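C alpha-dehydrogenase (Sphingobium sp. SYK-6, PDB 4YAG) oxidises the alpha-carbon hydroxyl of lignin-derived beta-aryl ethers with NAD+, as a member of the short-chain dehydrogenase/reductase family. Local coordinates at residues I17-G20 and I21-L25; V165-L168 and T169-R173; R202-R205 and F206-G209. All coordinates share one frame; numbering follows the deposited sequence.

How the contacts relate
All three contacts are short-range and lie in different parts of a Rossmann-fold dehydrogenase that holds NADH. Contact 1, in helix 16-27, touches the cofactor directly: Ile17 binds its nicotinamide-side phosphate. Contact 2 lies in helix 156-177, which also carries the NADH-binding residues Tyr158 and Lys162; the side chain of Val165 stays about 8 Å from the cofactor. Contact 3 is a loop near the adenosine half, where the side chain of Pro203 is about 4 Å from the bound NADH. The centre of contact 3 is 28 Å from each of the other centres. None touch: nearest atoms are about 12 Å (1 and 2), 16 Å (1 and 3) and 15 Å (2 and 3) apart.

Contact 1: I17-G20 and I21-L25; sequences IGFG and IAQRL. With NAI (1,4-dihydronicotinamide adenine dinucleotide), chain C.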
loop_
_atom_site.group_PDB
_atom_site.type_symbol
_atom_site.label_atom_id
_atom_site.label_comp_id
_atom_site.label_asym_id
_atom_site.label_seq_id
_atom_site.Cartn_x
_atom_site.Cartn_y
_atom_site.Cartn_z
ATOM N N ILE A 17 3.119 21.390 -4.655
ATOM C CA ILE A 17 2.008 21.002 -5.518
ATOM C C ILE A 17 0.655 21.449 -4.970
ATOM O O ILE A 17 -0.179 22.003 -5.695
ATOM C CB ILE A 17 2.035 19.486 -5.735
ATOM C CG1 ILE A 17 3.294 19.109 -6.535
ATOM C CG2 ILE A 17 0.770 19.003 -6.413
ATOM C CD1 ILE A 17 3.488 17.603 -6.704
ATOM N N GLY A 18 0.428 21.211 -3.684
ATOM C CA GLY A 18 -0.840 21.589 -3.090
ATOM C C GLY A 18 -1.101 23.068 -3.232
ATOM O O GLY A 18 -2.224 23.501 -3.468
ATOM N N PHE A 19 -0.065 23.872 -3.050
ATOM C CA PHE A 19 -0.225 25.307 -3.156
ATOM C C PHE A 19 -0.477 25.734 -4.619
ATOM O O PHE A 19 -1.214 26.683 -4.890
ATOM C CB PHE A 19 1.002 25.997 -2.552
ATOM C CG PHE A 19 0.957 27.496 -2.613
ATOM C CD1 PHE A 19 0.045 28.198 -1.864
ATOM C CD2 PHE A 19 1.847 28.193 -3.409
ATOM C CE1 PHE A 19 0.015 29.597 -1.923
ATOM C CE2 PHE A 19 1.819 29.579 -3.456
ATOM C CZ PHE A 19 0.898 30.259 -2.718
ATOM N N GLY A 20 0.123 25.018 -5.565
ATOM C CA GLY A 20 -0.136 25.254 -6.978
ATOM C C GLY A 20 -1.586 24.927 -7.317
ATOM O O GLY A 20 -2.248 25.672 -8.046
ATOM N N ILE A 21 -2.075 23.811 -6.799
ATOM C CA ILE A 21 -3.481 23.430 -6.952
ATOM C C ILE A 21 -4.393 24.496 -6.316
ATOM O O ILE A 21 -5.375 24.941 -6.906
ATOM C CB ILE A 21 -3.749 22.044 -6.352
ATOM C CG1 ILE A 21 -3.015 20.959 -7.155
ATOM C CG2 ILE A 21 -5.232 21.753 -6.308
ATOM C CD1 ILE A 21 -3.031 19.579 -6.516
ATOM N N ALA A 22 -4.030 24.945 -5.118
ATOM C CA ALA A 22 -4.804 25.963 -4.433
ATOM C C ALA A 22 -4.954 27.214 -5.292
ATOM O O ALA A 22 -6.052 27.744 -5.456
ATOM C CB ALA A 22 -4.149 26.316 -3.127
ATOM N N GLN A 23 -3.847 27.701 -5.837
ATOM C CA GLN A 23 -3.885 28.903 -6.644
ATOM C C GLN A 23 -4.803 28.751 -7.848
ATOM O O GLN A 23 -5.554 29.655 -8.184
ATOM C CB GLN A 23 -2.489 29.263 -7.140
ATOM C CG GLN A 23 -1.555 29.793 -6.081
ATOM C CD GLN A 23 -0.125 29.808 -6.580
ATOM O OE1 GLN A 23 0.669 28.890 -6.289
ATOM N NE2 GLN A 23 0.198 30.790 -7.373
ATOM N N ARG A 24 -4.719 27.614 -8.520
ATOM C CA ARG A 24 -5.532 27.440 -9.719
ATOM C C ARG A 24 -7.001 27.141 -9.403
ATOM O O ARG A 24 -7.880 27.573 -10.145
ATOM C CB ARG A 24 -4.910 26.388 -10.642
ATOM C CG ARG A 24 -3.474 26.728 -11.067
ATOM C CD ARG A 24 -3.307 28.172 -11.530
ATOM N NE ARG A 24 -4.224 28.470 -12.614
ATOM C CZ ARG A 24 -4.645 29.686 -12.953
ATOM N NH1 ARG A 24 -4.239 30.768 -12.294
ATOM N NH2 ARG A 24 -5.493 29.815 -13.962
ATOM N N LEU A 25 -7.286 26.439 -8.313
ATOM C CA LEU A 25 -8.680 26.288 -7.913
ATOM C C LEU A 25 -9.309 27.643 -7.536
ATOM O O LEU A 25 -10.431 27.922 -7.942
ATOM C CB LEU A 25 -8.835 25.265 -6.784
ATOM C CG LEU A 25 -8.530 23.811 -7.150
ATOM C CD1 LEU A 25 -8.698 22.900 -5.938
ATOM C CD2 LEU A 25 -9.430 23.328 -8.296
HETATM P PA NAI C . 5.941 20.097 -0.182
HETATM O O1A NAI C . 6.712 19.664 1.034
HETATM O O2A NAI C . 6.368 21.394 -0.839
HETATM O O5B NAI C . 4.407 20.185 0.150
HETATM C C5B NAI C . 3.830 19.248 1.012
HETATM C C4B NAI C . 3.183 19.962 2.131
HETATM O O4B NAI C . 2.505 18.904 2.885
HETATM C C3B NAI C . 4.066 20.688 3.045
HETATM O O3B NAI C . 3.644 22.053 3.245
HETATM C C2B NAI C . 4.053 19.910 4.268
HETATM O O2B NAI C . 4.267 20.686 5.456
HETATM C C1B NAI C . 2.768 19.212 4.258
HETATM N N9A NAI C . 2.746 18.019 5.062
HETATM C C8A NAI C . 3.718 17.048 5.183
HETATM N N7A NAI C . 3.340 16.122 6.075
HETATM C C5A NAI C . 2.099 16.454 6.554
HETATM C C6A NAI C . 1.200 15.911 7.474
HETATM N N6A NAI C . 1.555 14.765 8.200
HETATM N N1A NAI C . 0.013 16.525 7.710
HETATM C C2A NAI C . -0.305 17.667 7.057
HETATM N N3A NAI C . 0.522 18.234 6.166
HETATM C C4A NAI C . 1.719 17.661 5.904
HETATM O O3 NAI C . 6.147 18.898 -1.200
HETATM P PN NAI C . 5.321 18.470 -2.516
HETATM O O1N NAI C . 4.421 19.583 -3.037
HETATM O O2N NAI C . 6.376 18.021 -3.496
HETATM O O5D NAI C . 4.436 17.229 -2.003
HETATM C C5D NAI C . 3.058 17.080 -2.355
HETATM C C4D NAI C . 2.797 15.679 -2.775
HETATM O O4D NAI C . 3.419 15.472 -4.097
HETATM C C3D NAI C . 3.359 14.658 -1.886
HETATM O O3D NAI C . 2.363 13.641 -1.650
HETATM C C2D NAI C . 4.504 14.101 -2.602
HETATM O O2D NAI C . 4.757 12.749 -2.202
HETATM C C1D NAI C . 4.111 14.171 -3.997
HETATM N N1N NAI C . 5.090 14.151 -5.020
HETATM C C2N NAI C . 5.985 15.172 -5.238
HETATM C C3N NAI C . 6.888 15.080 -6.284
HETATM C C7N NAI C . 7.867 16.173 -6.545
HETATM O O7N NAI C . 8.784 16.054 -7.386
HETATM N N7N NAI C . 7.662 17.437 -5.842
HETATM C C4N NAI C . 6.909 13.984 -7.131
HETATM C C5N NAI C . 5.967 12.993 -6.932
HETATM C C6N NAI C . 5.067 13.084 -5.901
#
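Ile17 O takes the N-H of Ile21 at 2.8 Å, nearly in line with its carbonyl bond, and the same i to i+4 pattern continues through Gly18 with Ala22, Phe19 with Gln23 and Gly20 with Arg24, each of these donors tilted by 25 to 30° from the carbonyl plane. On one flank, Ile17 and Ile21 repeat the same conformation, each with CG1 beside the backbone N (chi1 about -66° in both), which leaves CG2 anti to it; CG2 of Ile17 meets CD1 of Ile21 at 3.8 Å, while CG1 of Ile21 rests 3.4 Å from Ile17 O. The other branch of Ile17 turns to the cofactor, where CD1 lies 3.4 Å from O4D of the nicotinamide ribose. Its amide points there too: Ile17 N donates to O1N of the nicotinamide-side phosphate at 2.8 Å. The phosphate thus sits at the amino end of the helix, whose dipole probably helps to stabilise its charge, and Gly18 closes the TGxxxGxG signature of classical short-chain dehydrogenases. On another flank, Gln23 lays its CG over one face of the Phe19 ring, toward the rim and 4.2 Å from CZ, and the ring meets Phe48 edge-to-face. The helix is the crossover of a beta-alpha-beta unit between strands 7-11 and 31-36. Ala22, small and buried, packs against Ile10 of the first strand and against Leu32 and Leu34 of the second. Ile21 leans on Ile238 of helix 231-244, and Arg24 reaches the same helix through a salt bridge from NE to Asp236; Leu25 adds Ala8 of strand 7-11 and Ile242 of helix 231-244.

Contact 2: V165-L168 and T169-R173; sequences VITL and TETIR
Thr169 and Thr171 turn their hydroxyls back onto the carbonyls of Val165 and Leu168, in the crossover helix 156-177 of the Rossmann fold. In Thr169, chi1 of -53° sets OG1 beside the backbone N, from where it donates to Val165 O at 2.8 Å. The N-H of the same residue reaches this oxygen from the opposite face of the carbonyl plane, so two donors grip one acceptor, while Asn141 ND2 holds the hydroxyl from outside. Thr171 takes a different rotamer: chi1 of 67° puts OG1 between N and carbonyl carbon, 3.0 Å from Leu168 O and above its plane, on the same face as the N-H of Ile172. This rotation also brings CG2 of Thr171 within 4.0 Å of CG2 of Thr167. Thr167 and Thr171 pack on Ala163 and Ala156 of the second subunit, and Leu168, whose CD1 meets CG2 of Ile172, lies on Trp108 of that subunit. Glu170 stretches alongside Ile166, its OE2 hydrogen-bonded to Tyr248 OH and salt-bridged to Arg262 NE of the second subunit. Its OE1 accepts from a water at 2.8 Å, which lies 2.7 Å from Thr167 OG1.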
loop_
_atom_site.group_PDB
_atom_site.type_symbol
_atom_site.label_atom_id
_atom_site.label_comp_id
_atom_site.label_asym_id
_atom_site.label_seq_id
_atom_site.Cartn_x
_atom_site.Cartn_y
_atom_site.Cartn_z
ATOM N N VAL A 165 -1.722 4.149 -3.147
ATOM C CA VAL A 165 -2.618 5.270 -3.393
ATOM C C VAL A 165 -3.236 5.215 -4.787
ATOM O O VAL A 165 -4.403 5.575 -4.989
ATOM C CB VAL A 165 -1.867 6.608 -3.179
ATOM C CG1 VAL A 165 -2.737 7.803 -3.612
ATOM C CG2 VAL A 165 -1.483 6.744 -1.728
ATOM N N ILE A 166 -2.461 4.778 -5.769
ATOM C CA ILE A 166 -2.996 4.645 -7.105
ATOM C C ILE A 166 -4.160 3.630 -7.096
ATOM O O ILE A 166 -5.246 3.898 -7.593
ATOM C CB ILE A 166 -1.899 4.219 -8.101
ATOM C CG1 ILE A 166 -0.829 5.317 -8.220
ATOM C CG2 ILE A 166 -2.525 3.888 -9.441
ATOM C CD1 ILE A 166 0.425 4.872 -8.972
ATOM N N THR A 167 -3.917 2.452 -6.519
ATOM C CA THR A 167 -4.936 1.401 -6.479
ATOM C C THR A 167 -6.141 1.837 -5.643
ATOM O O THR A 167 -7.279 1.586 -6.011
ATOM C CB THR A 167 -4.323 0.114 -5.941
ATOM O OG1 THR A 167 -3.271 -0.280 -6.834
ATOM C CG2 THR A 167 -5.355 -1.012 -5.835
ATOM N N LEU A 168 -5.879 2.470 -4.504
ATOM C CA LEU A 168 -6.950 3.011 -3.665
ATOM C C LEU A 168 -7.889 3.860 -4.504
ATOM O O LEU A 168 -9.117 3.732 -4.437
ATOM C CB LEU A 168 -6.325 3.831 -2.537
ATOM C CG LEU A 168 -7.274 4.696 -1.697
ATOM C CD1 LEU A 168 -8.207 3.791 -0.892
ATOM C CD2 LEU A 168 -6.511 5.638 -0.804
ATOM N N THR A 169 -7.309 4.752 -5.291
ATOM C CA THR A 169 -8.103 5.706 -6.052
ATOM C C THR A 169 -8.933 4.979 -7.103
ATOM O O THR A 169 -10.118 5.257 -7.300
ATOM C CB THR A 169 -7.225 6.770 -6.710
ATOM O OG1 THR A 169 -6.374 7.373 -5.733
ATOM C CG2 THR A 169 -8.090 7.836 -7.350
ATOM N N GLU A 170 -8.327 4.016 -7.790
ATOM C CA GLU A 170 -9.045 3.244 -8.781
ATOM C C GLU A 170 -10.237 2.503 -8.158
ATOM O O GLU A 170 -11.352 2.466 -8.704
ATOM C CB GLU A 170 -8.110 2.190 -9.391
ATOM C CG GLU A 170 -6.982 2.742 -10.210
ATOM C CD GLU A 170 -5.952 1.671 -10.595
ATOM O OE1 GLU A 170 -5.966 0.570 -9.999
ATOM O OE2 GLU A 170 -5.134 1.944 -11.506
ATOM N N THR A 171 -10.007 1.905 -7.003
ATOM C CA THR A 171 -11.030 1.058 -6.417
ATOM C C THR A 171 -12.196 1.841 -5.857
ATOM O O THR A 171 -13.332 1.355 -5.908
ATOM C CB THR A 171 -10.443 0.131 -5.329
ATOM O OG1 THR A 171 -9.997 0.902 -4.194
ATOM C CG2 THR A 171 -9.314 -0.691 -5.918
ATOM N N ILE A 172 -11.959 3.038 -5.328
ATOM C CA ILE A 172 -13.067 3.798 -4.749
ATOM C C ILE A 172 -13.962 4.444 -5.805
ATOM O O ILE A 172 -15.041 4.919 -5.469
ATOM C CB ILE A 172 -12.608 4.900 -3.755
ATOM C CG1 ILE A 172 -11.830 5.998 -4.474
ATOM C CG2 ILE A 172 -11.805 4.286 -2.602
ATOM C CD1 ILE A 172 -11.420 7.149 -3.570
ATOM N N ARG A 173 -13.542 4.453 -7.071
ATOM C CA ARG A 173 -14.243 5.218 -8.091
ATOM C C ARG A 173 -15.732 4.875 -8.155
ATOM O O ARG A 173 -16.601 5.751 -8.183
ATOM C CB ARG A 173 -13.589 5.039 -9.470
ATOM C CG ARG A 173 -14.125 5.967 -10.542
ATOM C CD ARG A 173 -13.419 5.742 -11.867
ATOM N NE ARG A 173 -13.433 6.962 -12.651
ATOM C CZ ARG A 173 -13.175 7.054 -13.949
ATOM N NH1 ARG A 173 -12.907 5.966 -14.676
ATOM N NH2 ARG A 173 -13.218 8.252 -14.514
HETATM O O HOH W 1 -4.209 -1.463 -9.098
#

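Contact 3: R202-R205 and F206-G209; sequences RPER and FRAG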
loop_
_atom_site.group_PDB
_atom_site.type_symbol
_atom_site.label_atom_id
_atom_site.label_comp_id
_atom_site.label_asym_id
_atom_site.label_seq_id
_atom_site.Cartn_x
_atom_site.Cartn_y
_atom_site.Cartn_z
ATOM N N ARG A 202 8.267 15.487 9.669
ATOM C CA ARG A 202 7.992 14.202 10.314
ATOM C C ARG A 202 7.313 14.442 11.660
ATOM O O ARG A 202 7.849 15.174 12.494
ATOM C CB ARG A 202 9.303 13.455 10.551
ATOM C CG ARG A 202 9.140 12.081 11.191
ATOM C CD ARG A 202 10.486 11.443 11.540
ATOM N NE ARG A 202 11.189 10.885 10.385
ATOM C CZ ARG A 202 11.402 9.584 10.145
ATOM N NH1 ARG A 202 10.953 8.632 10.958
ATOM N NH2 ARG A 202 12.068 9.230 9.054
ATOM N N PRO A 203 6.127 13.847 11.880
ATOM C CA PRO A 203 5.509 14.078 13.189
ATOM C C PRO A 203 6.377 13.585 14.341
ATOM O O PRO A 203 7.147 12.636 14.201
ATOM C CB PRO A 203 4.203 13.289 13.110
ATOM C CG PRO A 203 3.877 13.235 11.635
ATOM C CD PRO A 203 5.226 13.130 10.957
ATOM N N GLU A 204 6.254 14.252 15.481
ATOM C CA GLU A 204 7.115 13.977 16.622
ATOM C C GLU A 204 7.173 12.497 17.002
ATOM O O GLU A 204 8.230 11.971 17.354
ATOM C CB GLU A 204 6.660 14.810 17.829
ATOM C CG GLU A 204 7.551 14.652 19.064
ATOM C CD GLU A 204 8.960 15.175 18.840
ATOM O OE1 GLU A 204 9.128 16.134 18.049
ATOM O OE2 GLU A 204 9.900 14.619 19.453
ATOM N N ARG A 205 6.041 11.814 16.925
ATOM C CA ARG A 205 5.974 10.454 17.442
ATOM C C ARG A 205 6.777 9.468 16.598
ATOM O O ARG A 205 7.051 8.351 17.051
ATOM C CB ARG A 205 4.529 9.983 17.545
ATOM C CG ARG A 205 3.842 9.794 16.226
ATOM C CD ARG A 205 2.367 9.564 16.471
ATOM N NE ARG A 205 1.620 9.159 15.286
ATOM C CZ ARG A 205 1.214 9.990 14.325
ATOM N NH1 ARG A 205 1.509 11.287 14.385
ATOM N NH2 ARG A 205 0.500 9.531 13.312
ATOM N N PHE A 206 7.147 9.864 15.375
ATOM C CA PHE A 206 7.937 8.984 14.509
ATOM C C PHE A 206 9.448 9.271 14.535
ATOM O O PHE A 206 10.211 8.627 13.805
ATOM C CB PHE A 206 7.447 9.078 13.062
ATOM C CG PHE A 206 6.032 8.605 12.860
ATOM C CD1 PHE A 206 5.685 7.292 13.105
ATOM C CD2 PHE A 206 5.051 9.480 12.419
ATOM C CE1 PHE A 206 4.414 6.856 12.921
ATOM C CE2 PHE A 206 3.764 9.045 12.233
ATOM C CZ PHE A 206 3.444 7.733 12.485
ATOM N N ARG A 207 9.883 10.226 15.345
ATOM C CA ARG A 207 11.293 10.655 15.350
ATOM C C ARG A 207 12.214 9.720 16.107
ATOM O O ARG A 207 13.279 9.324 15.596
ATOM C CB ARG A 207 11.421 12.079 15.918
ATOM C CG ARG A 207 10.777 13.098 15.029
ATOM C CD ARG A 207 10.804 14.530 15.554
ATOM N NE ARG A 207 10.223 15.336 14.486
ATOM C CZ ARG A 207 10.789 16.398 13.923
ATOM N NH1 ARG A 207 11.949 16.876 14.370
ATOM N NH2 ARG A 207 10.166 17.002 12.919
ATOM N N ALA A 208 11.824 9.366 17.330
ATOM C CA ALA A 208 12.671 8.515 18.167
ATOM C C ALA A 208 12.788 7.139 17.543
ATOM O O ALA A 208 11.787 6.509 17.241
ATOM C CB ALA A 208 12.101 8.402 19.560
ATOM N N GLY A 209 14.004 6.663 17.335
ATOM C CA GLY A 209 14.162 5.325 16.789
ATOM C C GLY A 209 14.147 5.249 15.281
ATOM O O GLY A 209 14.216 4.160 14.722
HETATM O O HOH W 2 9.646 10.358 18.908
#
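Chi1 of 68° turns CG of Arg205 back over its own backbone, and the extended chain then runs alongside Phe206. CG stands over the centre of the Phe206 ring, a CH-pi contact of 4.0 Å to the centroid, and further out Phe206 CE2 lies 3.4 Å from Arg205 CZ, over the middle of the guanidinium, whose plane is turned 45° from the ring. The nitrogens of this group go to Ser66 and to Asp64, an NADH-binding residue. Pro203 CD meets the ring at its edge. Two overlapping type I beta turns shape the backbone, closed by Phe206 N to Pro203 O and Arg207 N to Glu204 O. The loop after the sixth strand commonly contributes to the substrate site in this family, but this part lies beside the adenine end of NADH. A water links Glu204 O to Ala208 N. Arg207, also extended, grips Arg202 O side-on with NE at 3.1 Å and NH2 at 3.0 Å, in its guanidinium plane. The Arg202 side chain donates from NH1 to Phe206 O at 2.9 Å, and its NE and NH2 form salt bridges with Glu216 and Asp107. Glu204 OE1 makes a long salt bridge to Arg207 NE, 3.8 Å, from well outside the guanidinium plane.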